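Local atomic coordinates of delta-1-pyrroline-5-carboxylate dehydrogenase, mitochondrial (Mus musculus, PDB entry 4E3X), a protein that catalyses the NAD-dependent oxidation of L-glutamate gamma-semialdehyde, in equilibrium with pyrroline-5-carboxylate, to L-glutamate, the second step of proline breakdown in mitochondria. Residues A145-Q157 with P380-I392. Sequence-based numbering, arbitrary orientation.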
ATOM      1  N   ALA B 145     -22.898   3.195 -26.581  1.00  7.60           N
ATOM      2  CA  ALA B 145     -23.430   4.367 -27.260  1.00  8.54           C
ATOM      3  C   ALA B 145     -23.202   5.626 -26.435  1.00  8.14           C
ATOM      4  O   ALA B 145     -22.859   6.683 -26.981  1.00  8.42           O
ATOM      5  CB  ALA B 145     -24.916   4.183 -27.562  1.00  9.56           C
ATOM      6  N   LYS B 146     -23.377   5.511 -25.119  1.00  8.20           N
ATOM      7  CA  LYS B 146     -23.215   6.667 -24.249  1.00  7.72           C
ATOM      8  C   LYS B 146     -21.754   7.108 -24.179  1.00  7.86           C
ATOM      9  O   LYS B 146     -21.468   8.291 -24.046  1.00  8.16           O
ATOM     10  CB  LYS B 146     -23.778   6.373 -22.858  1.00  7.81           C
ATOM     11  CG  LYS B 146     -25.296   6.299 -22.875  1.00  8.04           C
ATOM     12  CD  LYS B 146     -25.906   5.974 -21.520  1.00  8.11           C
ATOM     13  CE  LYS B 146     -27.417   6.036 -21.607  1.00  9.22           C
ATOM     14  NZ  LYS B 146     -28.074   5.685 -20.316  1.00  9.99           N
ATOM     15  N   THR B 147     -20.840   6.151 -24.274  1.00  7.36           N
ATOM     16  CA  THR B 147     -19.417   6.454 -24.294  1.00  7.36           C
ATOM     17  C   THR B 147     -19.022   7.072 -25.649  1.00  8.31           C
ATOM     18  O   THR B 147     -18.224   8.012 -25.718  1.00  9.03           O
ATOM     19  CB  THR B 147     -18.600   5.183 -23.980  1.00  7.71           C
ATOM     20  OG1 THR B 147     -18.966   4.696 -22.677  1.00  8.04           O
ATOM     21  CG2 THR B 147     -17.110   5.461 -23.997  1.00  9.65           C
ATOM     22  N   MET B 148     -19.596   6.562 -26.734  1.00  7.92           N
ATOM     23  CA  MET B 148     -19.350   7.152 -28.052  1.00  7.85           C
ATOM     24  C   MET B 148     -19.849   8.585 -28.134  1.00  7.99           C
ATOM     25  O   MET B 148     -19.115   9.494 -28.525  1.00  9.27           O
ATOM     26  CB  MET B 148     -20.027   6.320 -29.143  1.00  8.57           C
ATOM     27  CG  MET B 148     -19.420   4.935 -29.333  1.00  8.89           C
ATOM     28  SD  MET B 148     -20.242   3.972 -30.617  1.00  9.90           S
ATOM     29  CE  MET B 148     -19.887   4.979 -32.053  1.00 10.13           C
ATOM     30  N   VAL B 149     -21.110   8.786 -27.778  1.00  8.27           N
ATOM     31  CA  VAL B 149     -21.729  10.090 -27.963  1.00  9.49           C
ATOM     32  C   VAL B 149     -21.243  11.110 -26.940  1.00  9.20           C
ATOM     33  O   VAL B 149     -21.052  12.280 -27.268  1.00  9.75           O
ATOM     34  CB  VAL B 149     -23.268   9.974 -27.966  1.00 11.15           C
ATOM     35  CG1 VAL B 149     -23.930  11.343 -27.935  1.00 12.79           C
ATOM     36  CG2 VAL B 149     -23.727   9.181 -29.176  1.00 11.57           C
ATOM     37  N   GLY B 150     -21.019  10.659 -25.710  1.00  8.10           N
ATOM     38  CA  GLY B 150     -20.625  11.571 -24.653  1.00  8.14           C
ATOM     39  C   GLY B 150     -19.131  11.820 -24.556  1.00  8.33           C
ATOM     40  O   GLY B 150     -18.717  12.906 -24.157  1.00  8.25           O
ATOM     41  N   GLN B 151     -18.318  10.828 -24.912  1.00  8.32           N
ATOM     42  CA  GLN B 151     -16.864  10.961 -24.808  1.00  7.81           C
ATOM     43  C   GLN B 151     -16.161  10.986 -26.170  1.00  7.60           C
ATOM     44  O   GLN B 151     -14.955  11.198 -26.236  1.00  7.80           O
ATOM     45  CB  GLN B 151     -16.272   9.871 -23.909  1.00  7.56           C
ATOM     46  CG  GLN B 151     -16.585  10.048 -22.435  1.00  8.07           C
ATOM     47  CD  GLN B 151     -16.935   8.733 -21.772  1.00  7.03           C
ATOM     48  OE1 GLN B 151     -18.099   8.342 -21.727  1.00  7.77           O
ATOM     49  NE2 GLN B 151     -15.928   8.032 -21.271  1.00  8.20           N
ATOM     50  N   GLY B 152     -16.917  10.786 -27.250  1.00  7.76           N
ATOM     51  CA  GLY B 152     -16.366  10.892 -28.594  1.00  7.61           C
ATOM     52  C   GLY B 152     -15.609   9.668 -29.079  1.00  7.94           C
ATOM     53  O   GLY B 152     -14.818   9.767 -30.016  1.00  9.79           O
ATOM     54  N   LYS B 153     -15.825   8.526 -28.436  1.00  7.73           N
ATOM     55  CA  LYS B 153     -15.161   7.287 -28.841  1.00  7.94           C
ATOM     56  C   LYS B 153     -15.746   6.656 -30.099  1.00  8.65           C
ATOM     57  O   LYS B 153     -16.945   6.754 -30.357  1.00  9.58           O
ATOM     58  CB  LYS B 153     -15.191   6.265 -27.699  1.00  8.79           C
ATOM     59  CG  LYS B 153     -14.446   6.731 -26.453  1.00  9.50           C
ATOM     60  CD  LYS B 153     -13.857   5.589 -25.642  1.00  9.61           C
ATOM     61  CE  LYS B 153     -12.945   6.158 -24.572  1.00  9.69           C
ATOM     62  NZ  LYS B 153     -12.252   5.113 -23.771  1.00  8.96           N
ATOM     63  N   THR B 154     -14.891   5.993 -30.871  1.00  8.64           N
ATOM     64  CA  THR B 154     -15.366   5.147 -31.954  1.00  9.41           C
ATOM     65  C   THR B 154     -15.951   3.857 -31.380  1.00  8.93           C
ATOM     66  O   THR B 154     -15.772   3.547 -30.198  1.00  8.99           O
ATOM     67  CB  THR B 154     -14.225   4.760 -32.895  1.00  9.67           C
ATOM     68  OG1 THR B 154     -13.196   4.129 -32.125  1.00 10.41           O
ATOM     69  CG2 THR B 154     -13.668   5.994 -33.607  1.00 11.04           C
ATOM     70  N   VAL B 155     -16.644   3.105 -32.228  1.00  9.63           N
ATOM     71  CA  VAL B 155     -17.206   1.817 -31.833  1.00 10.92           C
ATOM     72  C   VAL B 155     -16.195   0.938 -31.099  1.00  9.59           C
ATOM     73  O   VAL B 155     -16.457   0.474 -29.990  1.00  9.80           O
ATOM     74  CB  VAL B 155     -17.715   1.027 -33.052  1.00 12.49           C
ATOM     75  CG1 VAL B 155     -18.177  -0.354 -32.623  1.00 12.92           C
ATOM     76  CG2 VAL B 155     -18.832   1.775 -33.758  1.00 12.30           C
ATOM     77  N   ILE B 156     -15.032   0.713 -31.699  1.00  9.43           N
ATOM     78  CA  ILE B 156     -14.086  -0.208 -31.092  1.00 10.50           C
ATOM     79  C   ILE B 156     -13.473   0.348 -29.812  1.00  9.00           C
ATOM     80  O   ILE B 156     -13.244  -0.403 -28.871  1.00  9.54           O
ATOM     81  CB  ILE B 156     -12.983  -0.659 -32.081  1.00 12.78           C
ATOM     82  CG1 ILE B 156     -12.097  -1.745 -31.458  1.00 14.72           C
ATOM     83  CG2 ILE B 156     -12.130   0.518 -32.536  1.00 15.80           C
ATOM     84  CD1 ILE B 156     -12.867  -2.947 -30.935  1.00 17.87           C
ATOM     85  N   GLN B 157     -13.219   1.655 -29.757  1.00  9.36           N
ATOM     86  CA  GLN B 157     -12.676   2.226 -28.533  1.00  9.07           C
ATOM     87  C   GLN B 157     -13.702   2.139 -27.401  1.00  8.83           C
ATOM     88  O   GLN B 157     -13.351   1.887 -26.256  1.00  8.95           O
ATOM     89  CB  GLN B 157     -12.189   3.661 -28.752  1.00  9.54           C
ATOM     90  CG  GLN B 157     -10.903   3.752 -29.572  1.00  9.75           C
ATOM     91  CD  GLN B 157      -9.775   2.940 -28.967  1.00 10.89           C
ATOM     92  OE1 GLN B 157      -9.454   3.088 -27.789  1.00 10.87           O
ATOM     93  NE2 GLN B 157      -9.179   2.062 -29.768  1.00 12.73           N
ATOM     94  N   PRO B 380     -18.180   9.565 -35.101  1.00 11.86           N
ATOM     95  CA  PRO B 380     -18.082   8.111 -34.908  1.00 11.68           C
ATOM     96  C   PRO B 380     -19.443   7.419 -34.872  1.00 12.84           C
ATOM     97  O   PRO B 380     -19.517   6.212 -35.107  1.00 13.07           O
ATOM     98  CB  PRO B 380     -17.408   7.994 -33.540  1.00 11.90           C
ATOM     99  CG  PRO B 380     -17.883   9.211 -32.795  1.00 11.91           C
ATOM    100  CD  PRO B 380     -18.001  10.307 -33.837  1.00 12.20           C
ATOM    101  N   ALA B 381     -20.500   8.172 -34.592  1.00 13.14           N
ATOM    102  CA  ALA B 381     -21.842   7.608 -34.560  1.00 14.96           C
ATOM    103  C   ALA B 381     -22.407   7.485 -35.973  1.00 16.43           C
ATOM    104  O   ALA B 381     -23.130   6.536 -36.287  1.00 18.44           O
ATOM    105  CB  ALA B 381     -22.756   8.462 -33.689  1.00 15.07           C
ATOM    106  N   GLU B 382     -22.074   8.448 -36.828  1.00 17.11           N
ATOM    107  CA  GLU B 382     -22.610   8.480 -38.183  1.00 19.84           C
ATOM    108  C   GLU B 382     -21.763   7.679 -39.160  1.00 19.89           C
ATOM    109  O   GLU B 382     -22.283   7.076 -40.102  1.00 21.68           O
ATOM    110  CB  GLU B 382     -22.738   9.922 -38.673  1.00 22.60           C
ATOM    111  CG  GLU B 382     -23.676  10.778 -37.844  1.00 26.38           C
ATOM    112  CD  GLU B 382     -25.063  10.182 -37.709  1.00 28.69           C
ATOM    113  OE1 GLU B 382     -25.614   9.721 -38.736  1.00 29.32           O
ATOM    114  OE2 GLU B 382     -25.599  10.176 -36.574  1.00 29.73           O
ATOM    115  N   ASP B 383     -20.456   7.684 -38.935  1.00 19.87           N
ATOM    116  CA  ASP B 383     -19.520   7.049 -39.852  1.00 20.71           C
ATOM    117  C   ASP B 383     -18.642   6.052 -39.104  1.00 19.99           C
ATOM    118  O   ASP B 383     -17.677   6.436 -38.438  1.00 19.46           O
ATOM    119  CB  ASP B 383     -18.653   8.116 -40.522  1.00 22.93           C
ATOM    120  CG  ASP B 383     -17.802   7.565 -41.655  1.00 24.36           C
ATOM    121  OD1 ASP B 383     -17.720   6.328 -41.815  1.00 24.72           O
ATOM    122  OD2 ASP B 383     -17.201   8.379 -42.385  1.00 25.65           O
ATOM    123  N   PHE B 384     -18.969   4.771 -39.227  1.00 19.92           N
ATOM    124  CA  PHE B 384     -18.184   3.728 -38.574  1.00 20.84           C
ATOM    125  C   PHE B 384     -16.817   3.532 -39.230  1.00 21.51           C
ATOM    126  O   PHE B 384     -15.999   2.760 -38.732  1.00 22.18           O
ATOM    127  CB  PHE B 384     -18.949   2.400 -38.520  1.00 21.15           C
ATOM    128  CG  PHE B 384     -20.027   2.357 -37.466  1.00 20.83           C
ATOM    129  CD1 PHE B 384     -20.352   3.487 -36.732  1.00 20.13           C
ATOM    130  CD2 PHE B 384     -20.706   1.177 -37.202  1.00 21.35           C
ATOM    131  CE1 PHE B 384     -21.343   3.443 -35.761  1.00 20.82           C
ATOM    132  CE2 PHE B 384     -21.696   1.124 -36.233  1.00 21.12           C
ATOM    133  CZ  PHE B 384     -22.014   2.260 -35.510  1.00 20.75           C
ATOM    134  N   GLY B 385     -16.571   4.225 -40.343  1.00 20.78           N
ATOM    135  CA  GLY B 385     -15.254   4.216 -40.968  1.00 20.70           C
ATOM    136  C   GLY B 385     -14.271   5.158 -40.284  1.00 19.83           C
ATOM    137  O   GLY B 385     -13.083   5.178 -40.605  1.00 21.25           O
ATOM    138  N   THR B 386     -14.772   5.938 -39.330  1.00 18.66           N
ATOM    139  CA  THR B 386     -13.957   6.891 -38.581  1.00 17.14           C
ATOM    140  C   THR B 386     -12.821   6.197 -37.822  1.00 15.64           C
ATOM    141  O   THR B 386     -13.056   5.230 -37.099  1.00 16.72           O
ATOM    142  CB  THR B 386     -14.847   7.663 -37.572  1.00 16.97           C
ATOM    143  OG1 THR B 386     -15.810   8.446 -38.294  1.00 18.39           O
ATOM    144  CG2 THR B 386     -14.014   8.566 -36.694  1.00 16.61           C
ATOM    145  N   PHE B 387     -11.587   6.675 -37.977  1.00 14.37           N
ATOM    146  CA  PHE B 387     -10.495   6.130 -37.173  1.00 13.21           C
ATOM    147  C   PHE B 387     -10.509   6.715 -35.767  1.00 11.29           C
ATOM    148  O   PHE B 387     -10.398   5.980 -34.787  1.00 10.74           O
ATOM    149  CB  PHE B 387      -9.121   6.326 -37.820  1.00 14.56           C
ATOM    150  CG  PHE B 387      -8.019   5.600 -37.095  1.00 16.74           C
ATOM    151  CD1 PHE B 387      -8.074   4.225 -36.930  1.00 18.43           C
ATOM    152  CD2 PHE B 387      -6.950   6.290 -36.551  1.00 17.61           C
ATOM    153  CE1 PHE B 387      -7.072   3.548 -36.248  1.00 18.95           C
ATOM    154  CE2 PHE B 387      -5.942   5.620 -35.872  1.00 18.31           C
ATOM    155  CZ  PHE B 387      -6.003   4.248 -35.721  1.00 18.87           C
ATOM    156  N   PHE B 388     -10.637   8.035 -35.669  1.00 10.83           N
ATOM    157  CA  PHE B 388     -10.858   8.690 -34.377  1.00 10.57           C
ATOM    158  C   PHE B 388     -11.614   9.992 -34.589  1.00 11.79           C
ATOM    159  O   PHE B 388     -11.710  10.480 -35.721  1.00 12.55           O
ATOM    160  CB  PHE B 388      -9.550   8.884 -33.583  1.00  9.61           C
ATOM    161  CG  PHE B 388      -8.632   9.971 -34.107  1.00  9.93           C
ATOM    162  CD1 PHE B 388      -7.665   9.695 -35.064  1.00 11.47           C
ATOM    163  CD2 PHE B 388      -8.694  11.254 -33.584  1.00 10.58           C
ATOM    164  CE1 PHE B 388      -6.798  10.697 -35.509  1.00 11.95           C
ATOM    165  CE2 PHE B 388      -7.835  12.251 -34.024  1.00 10.79           C
ATOM    166  CZ  PHE B 388      -6.886  11.971 -34.985  1.00 11.63           C
ATOM    167  N   SER B 389     -12.173  10.530 -33.513  1.00 11.38           N
ATOM    168  CA  SER B 389     -13.030  11.703 -33.610  1.00 11.15           C
ATOM    169  C   SER B 389     -12.455  12.889 -32.842  1.00 10.55           C
ATOM    170  O   SER B 389     -11.266  12.921 -32.511  1.00 10.48           O
ATOM    171  CB  SER B 389     -14.439  11.371 -33.105  1.00 10.98           C
ATOM    172  OG  SER B 389     -15.365  12.396 -33.438  1.00 11.50           O
ATOM    173  N   ALA B 390     -13.311  13.869 -32.583  1.00 10.31           N
ATOM    174  CA  ALA B 390     -12.938  15.067 -31.852  1.00 10.63           C
ATOM    175  C   ALA B 390     -12.348  14.750 -30.486  1.00 10.33           C
ATOM    176  O   ALA B 390     -12.680  13.733 -29.874  1.00 10.86           O
ATOM    177  CB  ALA B 390     -14.155  15.934 -31.681  1.00 10.31           C
ATOM    178  N   VAL B 391     -11.488  15.640 -30.003  1.00  9.98           N
ATOM    179  CA  VAL B 391     -11.009  15.561 -28.629  1.00  9.92           C
ATOM    180  C   VAL B 391     -12.117  16.017 -27.678  1.00  9.25           C
ATOM    181  O   VAL B 391     -13.158  16.517 -28.110  1.00  9.28           O
ATOM    182  CB  VAL B 391      -9.700  16.359 -28.412  1.00 10.50           C
ATOM    183  CG1 VAL B 391      -8.591  15.808 -29.313  1.00 11.17           C
ATOM    184  CG2 VAL B 391      -9.916  17.855 -28.655  1.00 11.55           C
ATOM    185  N   ILE B 392     -11.896  15.828 -26.385  1.00  9.09           N
ATOM    186  CA  ILE B 392     -13.000  15.796 -25.424  1.00  9.28           C
ATOM    187  C   ILE B 392     -13.736  17.116 -25.177  1.00  9.75           C
ATOM    188  O   ILE B 392     -14.957  17.119 -25.043  1.00 10.40           O
ATOM    189  CB  ILE B 392     -12.531  15.184 -24.074  1.00  8.44           C
ATOM    190  CG1 ILE B 392     -13.720  14.895 -23.142  1.00  8.20           C
ATOM    191  CG2 ILE B 392     -11.482  16.069 -23.399  1.00  9.47           C
ATOM    192  CD1 ILE B 392     -14.650  13.788 -23.637  1.00  8.96           C
TER
HETATM  193  O   HOH W   1     -12.922  12.961 -27.247  1.00  9.48           O
HETATM  194  O   HOH W   2     -12.250   9.407 -30.900  1.00  9.19           O
HETATM  195  O   HOH W   3     -11.538   3.284 -34.272  1.00 23.31           O
HETATM  196  O   HOH W   4     -17.139   4.710 -34.626  1.00 11.99           O
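Where helix 140-151 gives way to helix 155-180 in this aldehyde dehydrogenase, Thr154 and Val155 pack against Pro380 and Phe384 of the loop leading to helix 394-409. Val155 CG2 sits over the centre of the Phe384 ring, 3.5 Å from its centroid and 8° off the ring normal, a CH-pi contact. This methyl lies beside its own backbone N because CG1 is anti to that nitrogen (chi1 175°). Met148, bent at chi3 (64°), brings CE within 3.3 Å of Pro380 O and obliquely to the same ring. With Phe384 cut back to an alanine, Val155 CG2 is likely to lose its aromatic face, and a gap would probably open beside Met148 CE. Pro380 lays its CB 3.4 Å from Lys153 O, a buried carbonyl without a hydrogen-bond partner, while CG2 of Thr154 touches the carbonyl oxygens of both Thr386 and Phe387. Thr154 is the N-cap of helix 155-180, its OG1 accepting a weak bond from Gln157 N.

No direct hydrogen bond joins the segments; four waters span them. One donates to Gln151 O and Ala390 O, and another donates to Gly152 O at 2.7 Å while accepting from Ser389 N. A third links Thr154 OG1 with Phe387 O, and the fourth accepts from Val155 N at 2.9 Å and donates to Pro380 O. Asp383 to Thr386 form a type I turn that includes an Asx turn. Tyr561 of the second subunit packs on Thr154, Val155 and Phe384, while at the other end Ile392 CD1 lies 3.7 Å from Gln151 O and its side chain borders a bound proline. A water-bridged junction of two consecutive aldehyde dehydrogenase helices with a long loop thus runs from the dimer interface to a proline-binding pocket.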